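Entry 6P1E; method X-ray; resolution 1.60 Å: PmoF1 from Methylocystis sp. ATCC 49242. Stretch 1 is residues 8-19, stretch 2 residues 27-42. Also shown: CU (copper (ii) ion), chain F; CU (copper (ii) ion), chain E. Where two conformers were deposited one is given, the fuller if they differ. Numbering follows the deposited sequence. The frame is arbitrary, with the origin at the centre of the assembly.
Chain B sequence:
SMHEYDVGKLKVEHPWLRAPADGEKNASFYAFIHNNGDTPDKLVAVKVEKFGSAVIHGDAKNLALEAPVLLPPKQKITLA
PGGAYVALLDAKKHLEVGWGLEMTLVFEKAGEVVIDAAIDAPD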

# COMPACT_ATOMS: atom_id res chain seq x y z
N GLY B 8 2.48 19.32 -8.57
CA GLY B 8 3.84 19.84 -8.60
C GLY B 8 4.79 18.71 -8.95
O GLY B 8 4.56 17.97 -9.91
N LYS B 9 5.84 18.56 -8.16
CA LYS B 9 6.81 17.48 -8.35
C LYS B 9 6.55 16.32 -7.38
O LYS B 9 7.41 15.46 -7.19
N LEU B 10 5.37 16.32 -6.77
CA LEU B 10 4.94 15.22 -5.92
C LEU B 10 4.12 14.22 -6.71
O LEU B 10 3.42 14.58 -7.66
N LYS B 11 4.19 12.96 -6.31
CA LYS B 11 3.32 11.93 -6.85
C LYS B 11 2.66 11.21 -5.69
O LYS B 11 3.34 10.72 -4.79
N VAL B 12 1.33 11.14 -5.73
CA VAL B 12 0.57 10.40 -4.74
C VAL B 12 0.14 9.11 -5.41
O VAL B 12 -0.68 9.12 -6.33
N GLU B 13 0.67 8.00 -4.92
CA GLU B 13 0.48 6.72 -5.59
C GLU B 13 -0.40 5.80 -4.77
O GLU B 13 -0.26 5.68 -3.55
N HIS B 14 -1.35 5.20 -5.48
CA HIS B 14 -2.28 4.22 -4.95
C HIS B 14 -2.86 4.60 -3.59
O HIS B 14 -2.75 3.85 -2.62
N PRO B 15 -3.49 5.78 -3.51
CA PRO B 15 -4.20 6.14 -2.29
C PRO B 15 -5.31 5.15 -1.99
O PRO B 15 -6.05 4.74 -2.89
N TRP B 16 -5.42 4.75 -0.73
CA TRP B 16 -6.44 3.80 -0.33
C TRP B 16 -6.79 3.97 1.14
O TRP B 16 -6.09 4.65 1.88
N LEU B 17 -7.89 3.36 1.55
CA LEU B 17 -8.26 3.40 2.95
C LEU B 17 -8.89 2.10 3.39
O LEU B 17 -9.47 1.37 2.60
N ARG B 18 -8.75 1.83 4.68
CA ARG B 18 -9.39 0.69 5.30
C ARG B 18 -10.68 1.18 5.94
O ARG B 18 -10.65 2.01 6.85
N ALA B 19 -11.80 0.66 5.46
CA ALA B 19 -13.11 1.10 5.90
C ALA B 19 -13.29 0.83 7.39
O ALA B 19 -12.60 -0.02 7.95
N ALA B 27 -12.10 5.51 9.89
CA ALA B 27 -11.35 4.83 8.84
C ALA B 27 -9.92 5.34 8.84
O ALA B 27 -9.61 6.36 9.44
N SER B 28 -9.04 4.61 8.15
CA SER B 28 -7.63 4.98 8.06
C SER B 28 -7.23 5.12 6.60
O SER B 28 -7.49 4.22 5.81
N PHE B 29 -6.58 6.23 6.26
CA PHE B 29 -6.19 6.51 4.88
C PHE B 29 -4.69 6.33 4.70
O PHE B 29 -3.90 6.77 5.54
N TYR B 30 -4.33 5.70 3.59
CA TYR B 30 -2.98 5.27 3.30
C TYR B 30 -2.61 5.64 1.88
O TYR B 30 -3.48 5.79 1.02
N ALA B 31 -1.32 5.79 1.62
CA ALA B 31 -0.83 6.17 0.30
C ALA B 31 0.68 6.11 0.27
O ALA B 31 1.32 5.95 1.31
N PHE B 32 1.24 6.19 -0.93
CA PHE B 32 2.68 6.34 -1.10
C PHE B 32 2.93 7.70 -1.73
O PHE B 32 2.44 7.97 -2.83
N ILE B 33 3.69 8.54 -1.05
CA ILE B 33 3.92 9.89 -1.55
C ILE B 33 5.39 10.06 -1.89
O ILE B 33 6.26 9.94 -1.03
N HIS B 34 5.63 10.32 -3.17
CA HIS B 34 6.97 10.50 -3.70
C HIS B 34 7.23 11.98 -3.93
O HIS B 34 6.45 12.64 -4.62
N ASN B 35 8.31 12.49 -3.35
CA ASN B 35 8.74 13.85 -3.63
C ASN B 35 9.92 13.80 -4.60
O ASN B 35 11.05 13.50 -4.22
N ASN B 36 9.63 14.08 -5.87
CA ASN B 36 10.63 14.02 -6.93
C ASN B 36 11.28 15.38 -7.16
O ASN B 36 12.02 15.56 -8.13
N GLY B 37 11.00 16.33 -6.27
CA GLY B 37 11.57 17.67 -6.38
C GLY B 37 12.78 17.83 -5.49
O GLY B 37 13.10 16.95 -4.70
N ASP B 38 13.46 18.97 -5.61
CA ASP B 38 14.68 19.26 -4.86
C ASP B 38 14.40 20.09 -3.62
O ASP B 38 15.33 20.50 -2.91
N THR B 39 13.12 20.36 -3.36
CA THR B 39 12.71 21.13 -2.19
C THR B 39 11.72 20.32 -1.34
O THR B 39 10.95 19.52 -1.88
N PRO B 40 11.73 20.53 -0.02
CA PRO B 40 10.81 19.77 0.84
C PRO B 40 9.38 20.26 0.72
O PRO B 40 9.14 21.38 0.27
N ASP B 41 8.43 19.41 1.12
CA ASP B 41 7.03 19.79 1.20
C ASP B 41 6.41 19.08 2.40
O ASP B 41 7.10 18.34 3.11
N LYS B 42 5.13 19.32 2.64
CA LYS B 42 4.43 18.71 3.76
C LYS B 42 2.97 18.46 3.39
O LYS B 42 2.35 19.30 2.76

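The two stretches pair as antiparallel strands, and backbone groups do most of the polar work. Lys-11 and His-34 satisfy each other twice: Lys-11 N to His-34 O and His-34 N to Lys-11 O are both 2.8 Å. Glu-13 N reaches Phe-32 O at 2.7 Å, and Phe-32 N returns to Glu-13 O at 3.1 Å. A beta bulge then shifts the register by one. Beyond it, Trp-16 N donates to Tyr-30 O (2.8 Å) and Tyr-30 N to Trp-16 O (2.7 Å). Arg-18 N to Ser-28 O is 2.9 Å; the return bond, Ser-28 N to Arg-18 O, is weak at 3.3 Å. At the other end, Asn-36 N donates to Lys-9 O at 2.9 Å.

Side chains alternate between two faces. Leu-10 (m, t), Val-12 (t), Leu-17 (chi1 p), Phe-29 (t), Ile-33 (m, t) and Asn-35 (t) share one. There Leu-17 CD1 lies 4.1 Å from Ala-27 CB. Pro-15 CB, at the bulge, meets Phe-29 CE1 at 3.7 Å. Asn-35 OD1 accepts from Gly-37 N (2.9 Å), and Asn-35 ND2 donates to Thr-39 O (3.0 Å), which ties down the turn.

The other face carries Lys-11, Glu-13, Trp-16, Arg-18, Ser-28, Tyr-30, Phe-32 and His-34. Trp-16 (p) lies against Tyr-30 (m): Tyr-30 CB sits over the five-membered ring, 3.6 Å from its centroid. Their six-membered rings meet obliquely. Phe-32 (m) turns its ring edge to His-14 CB.

His-34 (m) binds one copper through NE2 at 2.0 Å. Glu-13 OE1 is 3.3 Å from His-34 NE2, but NE2 is bound to the copper and has no hydrogen to share, so this is not a hydrogen bond. His-14 (t) binds the second copper through its own NE2, also at 2.0 Å. Each copper has one further ligand elsewhere in the structure.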

# COMPACT_ATOMS: atom_id res chain seq x y z
CB LYS B 9 8.23 18.00 -8.20
CG LYS B 9 8.62 19.00 -9.27
CD LYS B 9 10.10 19.33 -9.23
CE LYS B 9 10.46 20.37 -10.28
NZ LYS B 9 10.09 19.93 -11.66
CB LEU B 10 4.12 15.71 -4.73
CG LEU B 10 4.68 16.88 -3.91
CD1 LEU B 10 3.73 17.21 -2.77
CD2 LEU B 10 6.06 16.54 -3.38
CB LYS B 11 4.08 10.94 -7.73
CG LYS B 11 4.75 11.57 -8.94
CD LYS B 11 5.05 10.52 -10.01
CE LYS B 11 5.73 11.15 -11.22
NZ LYS B 11 6.16 10.13 -12.22
CB VAL B 12 -0.66 11.19 -4.25
CG1 VAL B 12 -1.46 10.37 -3.24
CG2 VAL B 12 -0.22 12.52 -3.64
CB GLU B 13 1.85 6.08 -5.87
CG GLU B 13 2.72 6.94 -6.77
CD GLU B 13 4.05 6.30 -7.12
OE1 GLU B 13 4.26 5.11 -6.79
OE2 GLU B 13 4.90 6.98 -7.74
CB HIS B 14 -1.62 2.85 -4.86
CG HIS B 14 -2.62 1.74 -4.86
ND1 HIS B 14 -3.37 1.44 -3.75
CD2 HIS B 14 -3.04 0.92 -5.84
CE1 HIS B 14 -4.19 0.45 -4.04
NE2 HIS B 14 -4.01 0.11 -5.31
CB PRO B 15 -4.78 7.52 -2.62
CG PRO B 15 -4.92 7.52 -4.10
CD PRO B 15 -3.76 6.73 -4.61
CB TRP B 16 -5.99 2.36 -0.59
CG TRP B 16 -4.83 1.88 0.24
CD1 TRP B 16 -3.52 2.25 0.13
CD2 TRP B 16 -4.87 0.90 1.29
NE1 TRP B 16 -2.75 1.58 1.05
CE2 TRP B 16 -3.56 0.74 1.78
CE3 TRP B 16 -5.90 0.15 1.88
CZ2 TRP B 16 -3.24 -0.13 2.82
CZ3 TRP B 16 -5.58 -0.72 2.90
CH2 TRP B 16 -4.27 -0.85 3.36
CB LEU B 17 -9.21 4.56 3.22
CG LEU B 17 -10.53 4.54 2.45
CD1 LEU B 17 -11.70 4.43 3.41
CD2 LEU B 17 -10.65 5.80 1.60
CB ARG B 18 -8.48 0.03 6.33
CG ARG B 18 -9.04 -1.23 6.93
CD ARG B 18 -7.93 -2.19 7.29
NE ARG B 18 -7.34 -2.80 6.09
CZ ARG B 18 -6.08 -3.20 5.99
NH1 ARG B 18 -5.24 -3.06 7.02
NH2 ARG B 18 -5.64 -3.74 4.86
CB ALA B 19 -14.20 0.42 5.10
CB ALA B 27 -12.00 5.07 7.49
CB SER B 28 -6.76 3.93 8.75
OG SER B 28 -7.08 3.83 10.12
CB PHE B 29 -6.60 7.93 4.47
CG PHE B 29 -5.98 8.40 3.19
CD1 PHE B 29 -6.55 8.09 1.96
CD2 PHE B 29 -4.81 9.16 3.20
CE1 PHE B 29 -5.97 8.53 0.78
CE2 PHE B 29 -4.23 9.59 2.02
CZ PHE B 29 -4.82 9.28 0.81
CB TYR B 30 -2.84 3.76 3.50
CG TYR B 30 -3.27 3.26 4.86
CD1 TYR B 30 -2.58 3.64 6.01
CD2 TYR B 30 -4.34 2.40 5.00
CE1 TYR B 30 -2.96 3.17 7.25
CE2 TYR B 30 -4.73 1.93 6.23
CZ TYR B 30 -4.04 2.32 7.36
OH TYR B 30 -4.43 1.85 8.59
CB ALA B 31 -1.31 7.56 -0.08
CB PHE B 32 3.24 5.21 -1.96
CG PHE B 32 2.80 3.84 -1.52
CD1 PHE B 32 3.58 3.10 -0.65
CD2 PHE B 32 1.60 3.31 -1.95
CE1 PHE B 32 3.18 1.85 -0.24
CE2 PHE B 32 1.20 2.05 -1.54
CZ PHE B 32 1.99 1.32 -0.68
CB ILE B 33 3.47 10.96 -0.53
CG1 ILE B 33 2.01 10.72 -0.15
CG2 ILE B 33 3.64 12.36 -1.12
CD1 ILE B 33 1.49 11.62 0.97
CB HIS B 34 7.14 9.73 -5.01
CG HIS B 34 7.02 8.25 -4.87
ND1 HIS B 34 8.08 7.39 -5.07
CD2 HIS B 34 5.96 7.46 -4.55
CE1 HIS B 34 7.69 6.15 -4.88
NE2 HIS B 34 6.40 6.16 -4.56
CB ASN B 35 9.14 14.58 -2.35
CG ASN B 35 9.45 16.05 -2.59
OD1 ASN B 35 9.51 16.50 -3.74
ND2 ASN B 35 9.65 16.80 -1.52
CB ASN B 36 9.99 13.52 -8.23
CG ASN B 36 9.49 12.09 -8.12
OD1 ASN B 36 10.10 11.25 -7.46
ND2 ASN B 36 8.35 11.82 -8.75
CB ASP B 38 15.69 19.98 -5.75
CG ASP B 38 16.43 19.04 -6.69
OD1 ASP B 38 16.89 17.98 -6.22
OD2 ASP B 38 16.56 19.37 -7.89
CB THR B 39 12.07 22.47 -2.59
OG1 THR B 39 10.94 22.23 -3.43
CG2 THR B 39 13.08 23.34 -3.32
CB PRO B 40 11.36 20.04 2.25
CG PRO B 40 11.99 21.38 2.14
CD PRO B 40 12.57 21.46 0.76
CB ASP B 41 6.28 19.43 -0.09
CG ASP B 41 5.10 20.36 -0.36
OD1 ASP B 41 4.55 20.93 0.60
OD2 ASP B 41 4.72 20.51 -1.54
CB LYS B 42 4.47 19.61 4.99
CG LYS B 42 5.85 20.02 5.47
CD LYS B 42 5.74 20.86 6.73
CE LYS B 42 7.08 21.43 7.16
NZ LYS B 42 6.95 22.29 8.37
CU CU F . 5.48 4.42 -4.37
CU CU E . -5.33 -1.24 -6.05